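Local coordinates for putative sugar binding protein (PDB 3KEZ), which probably binds sugars or other nutrients at the bacterial outer membrane as a calcium-containing member of the SusD family, at residues N113-K116 and G117-L120; A126-D129 and L130-F134; N164-A167 and E168-E172; C288-Y291 and Q292-K296; K299-R302 and L303-L306. All coordinates share one frame; numbering follows the deposited sequence.

Contact 1: N113-K116 and G117-L120; sequences NDLK and GQAL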
loop_
_atom_site.group_PDB
_atom_site.type_symbol
_atom_site.label_atom_id
_atom_site.label_comp_id
_atom_site.label_asym_id
_atom_site.label_seq_id
_atom_site.Cartn_x
_atom_site.Cartn_y
_atom_site.Cartn_z
ATOM N N ASN A 113 11.711 -3.566 -22.587
ATOM C CA ASN A 113 12.204 -3.827 -21.246
ATOM C C ASN A 113 11.317 -3.203 -20.169
ATOM O O ASN A 113 11.050 -3.831 -19.139
ATOM C CB ASN A 113 13.671 -3.426 -21.089
ATOM C CG ASN A 113 14.596 -4.443 -21.740
ATOM O OD1 ASN A 113 14.215 -5.603 -21.934
ATOM N ND2 ASN A 113 15.777 -4.008 -22.125
ATOM N N ASP A 114 10.836 -1.995 -20.406
ATOM C CA ASP A 114 9.975 -1.332 -19.415
ATOM C C ASP A 114 8.620 -2.036 -19.257
ATOM O O ASP A 114 8.126 -2.209 -18.139
ATOM C CB ASP A 114 9.743 0.120 -19.797
ATOM C CG ASP A 114 8.841 0.826 -18.828
ATOM O OD1 ASP A 114 9.315 1.190 -17.726
ATOM O OD2 ASP A 114 7.659 1.001 -19.176
ATOM N N LEU A 115 8.027 -2.454 -20.381
ATOM C CA LEU A 115 6.773 -3.201 -20.332
ATOM C C LEU A 115 6.971 -4.476 -19.499
ATOM O O LEU A 115 6.149 -4.807 -18.652
ATOM C CB LEU A 115 6.288 -3.549 -21.732
ATOM C CG LEU A 115 5.843 -2.466 -22.731
ATOM C CD1 LEU A 115 5.298 -3.140 -23.975
ATOM C CD2 LEU A 115 4.800 -1.568 -22.107
ATOM N N LYS A 116 8.046 -5.216 -19.773
ATOM C CA LYS A 116 8.328 -6.412 -18.988
ATOM C C LYS A 116 8.540 -6.055 -17.518
ATOM O O LYS A 116 8.071 -6.761 -16.630
ATOM C CB LYS A 116 9.555 -7.130 -19.565
ATOM C CG LYS A 116 10.038 -8.376 -18.806
ATOM C CD LYS A 116 11.313 -8.986 -19.497
ATOM C CE LYS A 116 11.923 -10.096 -18.636
ATOM N NZ LYS A 116 13.065 -10.781 -19.290
ATOM N N GLY A 117 9.279 -4.980 -17.260
ATOM C CA GLY A 117 9.466 -4.496 -15.887
ATOM C C GLY A 117 8.181 -4.139 -15.176
ATOM O O GLY A 117 8.001 -4.397 -13.981
ATOM N N GLN A 118 7.261 -3.522 -15.896
ATOM C CA GLN A 118 5.958 -3.208 -15.293
ATOM C C GLN A 118 5.231 -4.483 -14.828
ATOM O O GLN A 118 4.743 -4.549 -13.708
ATOM C CB GLN A 118 5.091 -2.383 -16.252
ATOM C CG GLN A 118 5.612 -0.974 -16.526
ATOM C CD GLN A 118 4.635 -0.208 -17.404
ATOM O OE1 GLN A 118 3.441 -0.275 -17.175
ATOM N NE2 GLN A 118 5.137 0.516 -18.387
ATOM N N ALA A 119 5.232 -5.501 -15.677
ATOM C CA ALA A 119 4.602 -6.792 -15.373
ATOM C C ALA A 119 5.232 -7.485 -14.164
ATOM O O ALA A 119 4.517 -8.020 -13.302
ATOM C CB ALA A 119 4.665 -7.696 -16.582
ATOM N N LEU A 120 6.566 -7.460 -14.094
ATOM C CA LEU A 120 7.313 -7.992 -12.959
ATOM C C LEU A 120 7.012 -7.229 -11.651
ATOM O O LEU A 120 6.744 -7.851 -10.640
ATOM C CB LEU A 120 8.821 -7.957 -13.233
ATOM C CG LEU A 120 9.306 -9.068 -14.172
ATOM C CD1 LEU A 120 10.697 -8.787 -14.712
ATOM C CD2 LEU A 120 9.262 -10.410 -13.415
#
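Asp114 OD2 accepts the side-chain N-H of Gln118 NE2 at 2.7 Å, a nearly straight bond made one helical turn apart. The carboxylate oxygen is met on its syn side, about 31° out of the carboxylate plane, whereas the acceptor lies almost exactly in the plane of the Gln118 amide. The two flat groups are well turned against each other, with 62° between their planes. Asp114 reaches the meeting point because its CG stands anti to the backbone N (chi1 179°), and Gln118 comes to it with an extended chain whose CG passes 3.2 Å from Asp114 O. Both groups have second partners: Asp114 OD1 takes the backbone N-H of Ser185, and Gln118 OE1 pairs with Tyr31 OH. This is the i to i+4 spacing of an alpha-helix, here inside helix 109-134, where the backbone N of Gln118 also donates to Asp114 O (2.7 Å) and Gly117 N to Asn113 O (2.8 Å). On another side of the helix Lys116 and Leu120 run alongside each other, pointing the same way, with Lys116 CG 4.2 Å from Leu120 CD1. The extended lysine continues past this leucine to a salt bridge with Asp100, and Leu120 rests on Leu96 and Leu183.

Contact 2: A126-D129 and L130-F134; sequences ALFD and LTRIF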
loop_
_atom_site.group_PDB
_atom_site.type_symbol
_atom_site.label_atom_id
_atom_site.label_comp_id
_atom_site.label_asym_id
_atom_site.label_seq_id
_atom_site.Cartn_x
_atom_site.Cartn_y
_atom_site.Cartn_z
ATOM N N ALA A 126 1.455 -7.604 -6.274
ATOM C CA ALA A 126 0.206 -8.354 -6.053
ATOM C C ALA A 126 0.453 -9.556 -5.130
ATOM O O ALA A 126 -0.363 -9.833 -4.228
ATOM C CB ALA A 126 -0.413 -8.795 -7.389
ATOM N N LEU A 127 1.567 -10.271 -5.340
ATOM C CA LEU A 127 1.873 -11.416 -4.488
ATOM C C LEU A 127 2.232 -10.925 -3.067
ATOM O O LEU A 127 1.853 -11.561 -2.091
ATOM C CB LEU A 127 2.972 -12.317 -5.064
ATOM C CG LEU A 127 3.409 -13.579 -4.262
ATOM C CD1 LEU A 127 2.213 -14.443 -3.962
ATOM C CD2 LEU A 127 4.492 -14.345 -5.062
ATOM N N PHE A 128 2.891 -9.775 -2.951
ATOM C CA PHE A 128 3.168 -9.183 -1.621
ATOM C C PHE A 128 1.853 -8.892 -0.880
ATOM O O PHE A 128 1.706 -9.246 0.300
ATOM C CB PHE A 128 4.041 -7.931 -1.750
ATOM C CG PHE A 128 4.341 -7.238 -0.437
ATOM C CD1 PHE A 128 5.036 -7.878 0.570
ATOM C CD2 PHE A 128 3.971 -5.902 -0.232
ATOM C CE1 PHE A 128 5.364 -7.201 1.753
ATOM C CE2 PHE A 128 4.267 -5.257 0.934
ATOM C CZ PHE A 128 4.984 -5.882 1.912
ATOM N N ASP A 129 0.878 -8.301 -1.571
ATOM C CA ASP A 129 -0.398 -8.030 -0.932
ATOM C C ASP A 129 -1.105 -9.318 -0.521
ATOM O O ASP A 129 -1.641 -9.407 0.586
ATOM C CB ASP A 129 -1.291 -7.115 -1.799
ATOM C CG ASP A 129 -1.054 -5.651 -1.527
ATOM O OD1 ASP A 129 -0.988 -5.321 -0.326
ATOM O OD2 ASP A 129 -0.900 -4.833 -2.482
ATOM N N LEU A 130 -1.108 -10.331 -1.380
ATOM C CA LEU A 130 -1.730 -11.594 -0.993
ATOM C C LEU A 130 -1.005 -12.148 0.249
ATOM O O LEU A 130 -1.630 -12.636 1.161
ATOM C CB LEU A 130 -1.718 -12.638 -2.127
ATOM C CG LEU A 130 -2.733 -12.513 -3.276
ATOM C CD1 LEU A 130 -2.285 -13.366 -4.464
ATOM C CD2 LEU A 130 -4.111 -12.942 -2.828
ATOM N N THR A 131 0.307 -12.044 0.282
ATOM C CA THR A 131 1.077 -12.674 1.351
ATOM C C THR A 131 0.863 -11.968 2.681
ATOM O O THR A 131 0.703 -12.607 3.700
ATOM C CB THR A 131 2.570 -12.724 0.945
ATOM O OG1 THR A 131 2.704 -13.485 -0.266
ATOM C CG2 THR A 131 3.441 -13.372 2.057
ATOM N N ARG A 132 0.818 -10.642 2.682
ATOM C CA ARG A 132 0.583 -9.918 3.939
ATOM C C ARG A 132 -0.871 -9.958 4.435
ATOM O O ARG A 132 -1.129 -9.900 5.661
ATOM C CB ARG A 132 1.142 -8.498 3.907
ATOM C CG ARG A 132 0.549 -7.549 2.950
ATOM C CD ARG A 132 1.356 -6.257 2.970
ATOM N NE ARG A 132 0.806 -5.310 2.020
ATOM C CZ ARG A 132 0.980 -3.994 2.027
ATOM N NH1 ARG A 132 1.707 -3.388 2.961
ATOM N NH2 ARG A 132 0.383 -3.267 1.090
ATOM N N ILE A 133 -1.804 -10.120 3.506
ATOM C CA ILE A 133 -3.230 -10.220 3.845
ATOM C C ILE A 133 -3.576 -11.596 4.424
ATOM O O ILE A 133 -4.312 -11.659 5.412
ATOM C CB ILE A 133 -4.169 -9.866 2.643
ATOM C CG1 ILE A 133 -4.077 -8.382 2.293
ATOM C CG2 ILE A 133 -5.693 -10.245 2.919
ATOM C CD1 ILE A 133 -4.668 -8.046 0.889
ATOM N N PHE A 134 -3.037 -12.664 3.829
ATOM C CA PHE A 134 -3.475 -14.026 4.134
ATOM C C PHE A 134 -2.463 -14.887 4.918
ATOM O O PHE A 134 -2.805 -16.007 5.295
ATOM C CB PHE A 134 -3.891 -14.775 2.852
ATOM C CG PHE A 134 -5.135 -14.192 2.176
ATOM C CD1 PHE A 134 -6.396 -14.473 2.656
ATOM C CD2 PHE A 134 -5.008 -13.341 1.082
ATOM C CE1 PHE A 134 -7.527 -13.914 2.068
ATOM C CE2 PHE A 134 -6.146 -12.802 0.451
ATOM C CZ PHE A 134 -7.383 -13.060 0.949
#
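The ring of Phe128 carries the chain of Arg132 over one face: Arg132 CD stands 4.0 Å from the Phe128 ring centroid, displaced toward the rim, in a CH-pi contact. The guanidinium in turn has Phe128 CE2 over one of its faces, its plane 25° from that of the ring, while Asp129 occupies its edge. There Arg132 NE and NH2 both donate to a single oxygen, Asp129 OD1, at 3.0 and 2.8 Å, forming a side-on salt bridge. Both nitrogens approach that oxygen from the same side of the carboxylate plane, with NH2 on the syn side. Arg132 can fold back this way because CG sits between the backbone N and the carbonyl carbon (chi1 64°) and the chain is extended from there to NE. Ring and carboxylate together restrict the rotation of the guanidinium, whose NH1 is bound by Tyr208; Asp129 OD2 has Tyr40 as its partner. A second double grip falls on Leu127 O, which accepts both Thr131 N (2.9 Å) and Thr131 OG1 (2.8 Å), from opposite faces of its carbonyl plane. This last part of helix 109-134 lies between helix 80-96, which Ala126 and Leu130 touch, and helix 166-183, which meets Leu127, Phe128 and Thr131.

Contact 3: N164-A167 and E168-E172; sequences NTVA and ECYTE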
loop_
_atom_site.group_PDB
_atom_site.type_symbol
_atom_site.label_atom_id
_atom_site.label_comp_id
_atom_site.label_asym_id
_atom_site.label_seq_id
_atom_site.Cartn_x
_atom_site.Cartn_y
_atom_site.Cartn_z
ATOM N N ASN A 164 2.029 -21.991 -0.820
ATOM C CA ASN A 164 3.464 -21.964 -0.490
ATOM C C ASN A 164 3.705 -21.277 0.864
ATOM O O ASN A 164 2.779 -20.717 1.465
ATOM C CB ASN A 164 4.204 -21.242 -1.599
ATOM C CG ASN A 164 4.207 -22.040 -2.861
ATOM O OD1 ASN A 164 3.307 -21.917 -3.714
ATOM N ND2 ASN A 164 5.151 -22.947 -2.944
ATOM N N THR A 165 4.937 -21.289 1.350
ATOM C CA THR A 165 5.201 -20.643 2.612
ATOM C C THR A 165 5.370 -19.147 2.390
ATOM O O THR A 165 5.621 -18.674 1.242
ATOM C CB THR A 165 6.450 -21.199 3.308
ATOM O OG1 THR A 165 7.572 -20.955 2.474
ATOM C CG2 THR A 165 6.293 -22.709 3.627
ATOM N N VAL A 166 5.231 -18.396 3.477
ATOM C CA VAL A 166 5.503 -16.968 3.435
ATOM C C VAL A 166 6.944 -16.730 2.911
ATOM O O VAL A 166 7.148 -15.859 2.078
ATOM C CB VAL A 166 5.237 -16.286 4.789
ATOM C CG1 VAL A 166 5.873 -14.920 4.833
ATOM C CG2 VAL A 166 3.725 -16.242 5.116
ATOM N N ALA A 167 7.924 -17.522 3.368
ATOM C CA ALA A 167 9.316 -17.404 2.882
ATOM C C ALA A 167 9.417 -17.599 1.367
ATOM O O ALA A 167 10.082 -16.819 0.691
ATOM C CB ALA A 167 10.284 -18.381 3.652
ATOM N N GLU A 168 8.760 -18.624 0.829
ATOM C CA GLU A 168 8.821 -18.900 -0.608
ATOM C C GLU A 168 8.216 -17.758 -1.390
ATOM O O GLU A 168 8.744 -17.356 -2.441
ATOM C CB GLU A 168 8.105 -20.220 -0.976
ATOM C CG GLU A 168 8.834 -21.383 -0.412
ATOM C CD GLU A 168 8.071 -22.681 -0.494
ATOM O OE1 GLU A 168 6.826 -22.722 -0.429
ATOM O OE2 GLU A 168 8.768 -23.669 -0.599
ATOM N N CYS A 169 7.122 -17.217 -0.864
ATOM C CA CYS A 169 6.478 -16.073 -1.496
ATOM C C CYS A 169 7.394 -14.853 -1.560
ATOM O O CYS A 169 7.445 -14.177 -2.595
ATOM C CB CYS A 169 5.152 -15.716 -0.817
ATOM S SG CYS A 169 3.853 -16.943 -1.064
ATOM N N TYR A 170 8.093 -14.564 -0.462
ATOM C CA TYR A 170 9.024 -13.428 -0.420
ATOM C C TYR A 170 10.148 -13.606 -1.432
ATOM O O TYR A 170 10.603 -12.621 -2.053
ATOM C CB TYR A 170 9.594 -13.215 1.003
ATOM C CG TYR A 170 8.774 -12.258 1.856
ATOM C CD1 TYR A 170 7.566 -12.646 2.448
ATOM C CD2 TYR A 170 9.209 -10.939 2.048
ATOM C CE1 TYR A 170 6.806 -11.740 3.237
ATOM C CE2 TYR A 170 8.457 -10.023 2.809
ATOM C CZ TYR A 170 7.264 -10.428 3.404
ATOM O OH TYR A 170 6.578 -9.488 4.132
ATOM N N THR A 171 10.624 -14.849 -1.584
ATOM C CA THR A 171 11.646 -15.122 -2.594
ATOM C C THR A 171 11.175 -14.640 -3.970
ATOM O O THR A 171 11.923 -13.977 -4.676
ATOM C CB THR A 171 12.028 -16.603 -2.603
ATOM O OG1 THR A 171 12.572 -16.934 -1.313
ATOM C CG2 THR A 171 13.027 -16.907 -3.673
ATOM N N GLU A 172 9.920 -14.953 -4.305
ATOM C CA GLU A 172 9.312 -14.594 -5.605
ATOM C C GLU A 172 9.060 -13.099 -5.712
ATOM O O GLU A 172 9.329 -12.495 -6.773
ATOM C CB GLU A 172 8.006 -15.364 -5.838
ATOM C CG GLU A 172 8.134 -16.848 -6.039
ATOM C CD GLU A 172 9.265 -17.249 -6.998
ATOM O OE1 GLU A 172 9.378 -16.680 -8.103
ATOM O OE2 GLU A 172 10.068 -18.115 -6.617
#
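Glu168 OE1 is gripped by two N-H groups at once, from Asn164 ND2 and from the backbone of Thr165, each 3.0 Å away. The two donors come from opposite faces of the carboxylate: Asn164 stands well above the plane, 58° out of it, with the oxygen lying in the plane of its own amide, whereas Thr165 N approaches on the anti side. In return Thr165 OG1 accepts the backbone N-H of Glu168 at 3.1 Å. It can do so because OG1 lies between the backbone N and the carbonyl carbon (chi1 62°), facing the first turn. Asn164 is held at its other end as well, since its OD1 accepts from Ile150 N. This polar side is only partly buried, and Thr171, a little further along, is exposed.

The opposite character appears at Val166 and Tyr170, which are buried and run side by side in the same direction. Val166 CG1 meets Tyr170 CE1 at 3.7 Å, and Val166 O lies at the edge of the ring, near its plane, 3.3 Å from Tyr170 CD1. Phe128 and Tyr208 join the packing around this tyrosine, while Cys169 leans on Thr131. Reciprocal bonds between Thr165, at the N-cap, and Glu168, three residues on, define a capping box, here reinforced by Asn164 at the start of helix 166-183.

Contact 4: C288-Y291 and Q292-K296; sequences CSFY and QLLKK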
loop_
_atom_site.group_PDB
_atom_site.type_symbol
_atom_site.label_atom_id
_atom_site.label_comp_id
_atom_site.label_asym_id
_atom_site.label_seq_id
_atom_site.Cartn_x
_atom_site.Cartn_y
_atom_site.Cartn_z
ATOM N N CYS A 288 -9.635 8.867 17.997
ATOM C CA CYS A 288 -9.273 9.970 18.899
ATOM C C CYS A 288 -7.806 9.970 19.291
ATOM O O CYS A 288 -7.165 11.028 19.366
ATOM C CB CYS A 288 -10.121 9.922 20.155
ATOM S SG CYS A 288 -11.876 10.295 19.816
ATOM N N SER A 289 -7.289 8.788 19.597
ATOM C CA SER A 289 -5.876 8.660 19.963
ATOM C C SER A 289 -4.947 9.166 18.843
ATOM O O SER A 289 -3.938 9.808 19.131
ATOM C CB SER A 289 -5.500 7.216 20.341
ATOM O OG SER A 289 -5.803 6.258 19.331
ATOM N N PHE A 290 -5.293 8.910 17.579
ATOM C CA PHE A 290 -4.444 9.396 16.492
ATOM C C PHE A 290 -4.566 10.931 16.338
ATOM O O PHE A 290 -3.574 11.617 16.139
ATOM C CB PHE A 290 -4.756 8.747 15.156
ATOM C CG PHE A 290 -3.953 9.339 14.027
ATOM C CD1 PHE A 290 -2.634 8.995 13.863
ATOM C CD2 PHE A 290 -4.503 10.265 13.170
ATOM C CE1 PHE A 290 -1.882 9.537 12.818
ATOM C CE2 PHE A 290 -3.764 10.826 12.170
ATOM C CZ PHE A 290 -2.433 10.446 11.986
ATOM N N TYR A 291 -5.788 11.445 16.424
ATOM C CA TYR A 291 -5.989 12.900 16.433
ATOM C C TYR A 291 -5.172 13.578 17.539
ATOM O O TYR A 291 -4.499 14.590 17.292
ATOM C CB TYR A 291 -7.470 13.235 16.551
ATOM C CG TYR A 291 -7.790 14.706 16.518
ATOM C CD1 TYR A 291 -7.282 15.526 15.521
ATOM C CD2 TYR A 291 -8.586 15.282 17.502
ATOM C CE1 TYR A 291 -7.574 16.868 15.476
ATOM C CE2 TYR A 291 -8.884 16.641 17.480
ATOM C CZ TYR A 291 -8.380 17.420 16.468
ATOM O OH TYR A 291 -8.663 18.730 16.456
ATOM N N GLN A 292 -5.205 13.004 18.748
ATOM C CA GLN A 292 -4.429 13.549 19.869
ATOM C C GLN A 292 -2.908 13.483 19.663
ATOM O O GLN A 292 -2.202 14.460 19.961
ATOM C CB GLN A 292 -4.850 12.914 21.169
ATOM C CG GLN A 292 -6.272 13.374 21.518
ATOM C CD GLN A 292 -6.833 12.742 22.761
ATOM O OE1 GLN A 292 -6.255 11.801 23.332
ATOM N NE2 GLN A 292 -8.009 13.225 23.170
ATOM N N LEU A 293 -2.416 12.371 19.129
ATOM C CA LEU A 293 -1.002 12.251 18.716
ATOM C C LEU A 293 -0.629 13.321 17.693
ATOM O O LEU A 293 0.424 13.966 17.809
ATOM C CB LEU A 293 -0.734 10.831 18.158
ATOM C CG LEU A 293 0.330 10.474 17.087
ATOM C CD1 LEU A 293 0.289 9.003 16.864
ATOM C CD2 LEU A 293 0.133 11.110 15.741
ATOM N N LEU A 294 -1.493 13.516 16.685
ATOM C CA LEU A 294 -1.166 14.404 15.577
ATOM C C LEU A 294 -1.170 15.845 16.076
ATOM O O LEU A 294 -0.276 16.621 15.745
ATOM C CB LEU A 294 -2.102 14.213 14.368
ATOM C CG LEU A 294 -1.715 14.898 13.043
ATOM C CD1 LEU A 294 -0.341 14.461 12.541
ATOM C CD2 LEU A 294 -2.791 14.717 11.922
ATOM N N LYS A 295 -2.149 16.194 16.912
ATOM C CA LYS A 295 -2.256 17.563 17.353
ATOM C C LYS A 295 -1.325 17.947 18.508
ATOM O O LYS A 295 -1.292 19.126 18.891
ATOM C CB LYS A 295 -3.708 17.921 17.641
ATOM C CG LYS A 295 -4.307 17.412 18.919
ATOM C CD LYS A 295 -5.840 17.718 18.872
ATOM C CE LYS A 295 -6.363 18.384 20.116
ATOM N NZ LYS A 295 -7.171 17.474 20.989
ATOM N N LYS A 296 -0.549 16.998 19.038
ATOM C CA LYS A 296 0.509 17.326 19.996
ATOM C C LYS A 296 1.353 18.505 19.485
ATOM O O LYS A 296 1.699 19.389 20.269
ATOM C CB LYS A 296 1.395 16.125 20.314
ATOM C CG LYS A 296 2.397 16.356 21.440
#
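Tyr291 and Lys295 make the CH-pi contact of this short helix: Lys295 CD lies over one face of the ring, 3.7 Å from the Tyr291 ring centroid and 20° off the ring normal. Displaced toward the rim, the methylene comes nearest to Tyr291 CE2 and CZ, at 3.5 Å. Lys295 is turned onto the ring by a first torsion that sets CG between the backbone N and the carbonyl carbon (chi1 76°), and its chain then bends at chi3 and chi4.

Apolar contacts gather at Phe290. With CG anti to the backbone N (chi1 175°), its ring leans along the helix toward two leucines that follow. Leu293 CD2 approaches Phe290 CE1 at 3.9 Å, the side chains crossing at a slant, whereas Leu294 lies alongside and brings CD2 to 4.0 Å from Phe290 CE2. Beyond them, both leucines touch helix 381-392.

The polar ends of the side chains find their partners beyond the helix. Lys295 NZ forms a salt bridge with Asp416 OD2, an oxygen that also accepts from Gln292 NE2, and Tyr291 OH is hydrogen-bonded to Asp418. One loop thus draws three side chains of the helix to itself.

Backbone bonds supply the frame: Gln292 N donates to Cys288 O and Lys295 N to Tyr291 O, both at 2.9 Å, with Leu293 and Leu294 between them bonded likewise. Such i to i+4 bonds, with side chains paired at i+3 and i+4, are those of a regular alpha-helix, here helix 288-295.

Contact 5: K299-R302 and L303-L306; sequences KDVR and LKIL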
loop_
_atom_site.group_PDB
_atom_site.type_symbol
_atom_site.label_atom_id
_atom_site.label_comp_id
_atom_site.label_asym_id
_atom_site.label_seq_id
_atom_site.Cartn_x
_atom_site.Cartn_y
_atom_site.Cartn_z
ATOM N N LYS A 299 1.279 22.917 14.889
ATOM C CA LYS A 299 1.708 23.453 13.587
ATOM C C LYS A 299 2.043 22.364 12.583
ATOM O O LYS A 299 2.570 22.637 11.492
ATOM C CB LYS A 299 2.853 24.428 13.770
ATOM C CG LYS A 299 2.391 25.669 14.539
ATOM C CD LYS A 299 3.550 26.550 14.910
ATOM C CE LYS A 299 3.066 27.779 15.619
ATOM N NZ LYS A 299 1.916 28.396 14.907
ATOM N N ASP A 300 1.700 21.128 12.923
ATOM C CA ASP A 300 1.979 20.007 12.046
ATOM C C ASP A 300 1.116 20.184 10.803
ATOM O O ASP A 300 -0.127 20.245 10.897
ATOM C CB ASP A 300 1.698 18.664 12.773
ATOM C CG ASP A 300 2.196 17.454 11.992
ATOM O OD1 ASP A 300 1.911 17.369 10.773
ATOM O OD2 ASP A 300 2.893 16.607 12.571
ATOM N N VAL A 301 1.749 20.265 9.630
ATOM C CA VAL A 301 0.987 20.548 8.391
ATOM C C VAL A 301 -0.033 19.440 8.085
ATOM O O VAL A 301 -1.045 19.683 7.435
ATOM C CB VAL A 301 1.910 20.759 7.189
ATOM C CG1 VAL A 301 2.384 19.422 6.651
ATOM C CG2 VAL A 301 1.229 21.620 6.115
ATOM N N ARG A 302 0.164 18.236 8.609
ATOM C CA ARG A 302 -0.771 17.166 8.309
ATOM C C ARG A 302 -2.134 17.341 9.002
ATOM O O ARG A 302 -3.129 16.742 8.591
ATOM C CB ARG A 302 -0.133 15.801 8.615
ATOM C CG ARG A 302 1.052 15.528 7.689
ATOM C CD ARG A 302 2.000 14.455 8.204
ATOM N NE ARG A 302 2.662 14.847 9.451
ATOM C CZ ARG A 302 3.834 14.358 9.865
ATOM N NH1 ARG A 302 4.518 13.463 9.136
ATOM N NH2 ARG A 302 4.313 14.756 11.021
ATOM N N LEU A 303 -2.190 18.171 10.045
ATOM C CA LEU A 303 -3.485 18.568 10.595
ATOM C C LEU A 303 -4.344 19.226 9.505
ATOM O O LEU A 303 -5.564 19.075 9.527
ATOM C CB LEU A 303 -3.340 19.509 11.799
ATOM C CG LEU A 303 -2.756 18.895 13.074
ATOM C CD1 LEU A 303 -2.247 19.969 14.053
ATOM C CD2 LEU A 303 -3.859 18.042 13.695
ATOM N N LYS A 304 -3.721 19.882 8.522
ATOM C CA LYS A 304 -4.496 20.576 7.488
ATOM C C LYS A 304 -5.104 19.694 6.396
ATOM O O LYS A 304 -5.753 20.209 5.483
ATOM C CB LYS A 304 -3.631 21.649 6.840
ATOM C CG LYS A 304 -3.328 22.811 7.755
ATOM C CD LYS A 304 -2.330 23.752 7.096
ATOM C CE LYS A 304 -2.173 25.049 7.882
ATOM N NZ LYS A 304 -1.454 26.073 7.080
ATOM N N ILE A 305 -4.886 18.381 6.464
ATOM C CA ILE A 305 -5.554 17.454 5.552
ATOM C C ILE A 305 -6.644 16.659 6.259
ATOM O O ILE A 305 -7.109 15.648 5.739
ATOM C CB ILE A 305 -4.584 16.516 4.769
ATOM C CG1 ILE A 305 -3.718 15.618 5.668
ATOM C CG2 ILE A 305 -3.746 17.328 3.769
ATOM C CD1 ILE A 305 -4.528 14.591 6.487
ATOM N N LEU A 306 -7.038 17.127 7.432
ATOM C CA LEU A 306 -8.153 16.577 8.160
ATOM C C LEU A 306 -9.383 17.404 7.812
ATOM O O LEU A 306 -9.340 18.623 7.790
ATOM C CB LEU A 306 -7.881 16.608 9.667
ATOM C CG LEU A 306 -6.719 15.775 10.258
ATOM C CD1 LEU A 306 -6.838 15.870 11.800
ATOM C CD2 LEU A 306 -6.742 14.300 9.706
#
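Leu303 folds back over Asp300 in a short 3-10 turn, residues 301-304, that opens with an Asx turn and links helix 288-295 to strand 306-309. The backbone N-H of Leu303 donates to Asp300 O at 3.0 Å, coming from well above the carbonyl plane, in keeping with the tight i to i+3 path. Its side chain follows, with CB 3.4 Å from Asp300 O and CD1 near Asp300 CB, before it passes on to Leu294 and Lys295.

Arg302, the other residue with much surface buried here, ties the start of the turn together. Its backbone N donates to Asp300 OD1 on the anti lone pair, the bond that defines the Asx turn. The guanidinium then returns to the same carboxylate side-on, NE to the syn lone pair of OD1 and NH2 to that of OD2, so that Asp300 is held by three bonds and its plane is fixed. A bend at chi3 (-64°) brings the group round, and its NH1 goes on to salt bridges with Glu387 and Glu391, which would be expected to favour the charged arginine.

Val301 forms the next rung, its O accepting from Lys304 N at 2.9 Å, while its side chain reaches Tyr239 and Pro240. Last comes Arg302 O, which takes the amide of Ile305 at 3.2 Å and has Ile305 CG1 equally near, also at 3.2 Å.

How the contacts relate
The five contacts follow one another along the chain in two clusters on opposite sides of its centre. Contacts 1 and 2 are successive parts of helix 109-134, their centres about 20 Å apart. Contact 3 opens helix 166-183, which packs beside contact 2: Thr131 OG1 lies 3.4 Å from Cys169 CB, with centres about 10 Å apart. Contacts 4 and 5 form the second cluster, centres about 11 Å apart, where Leu294 CG meets Leu303 CD2 at 3.9 Å. Contacts 2 and 4 are about 30 Å apart between centres. Four of the five lie on helices and the fifth in the loop before strand 306-309, all away from the calcium site of this SusD-family protein.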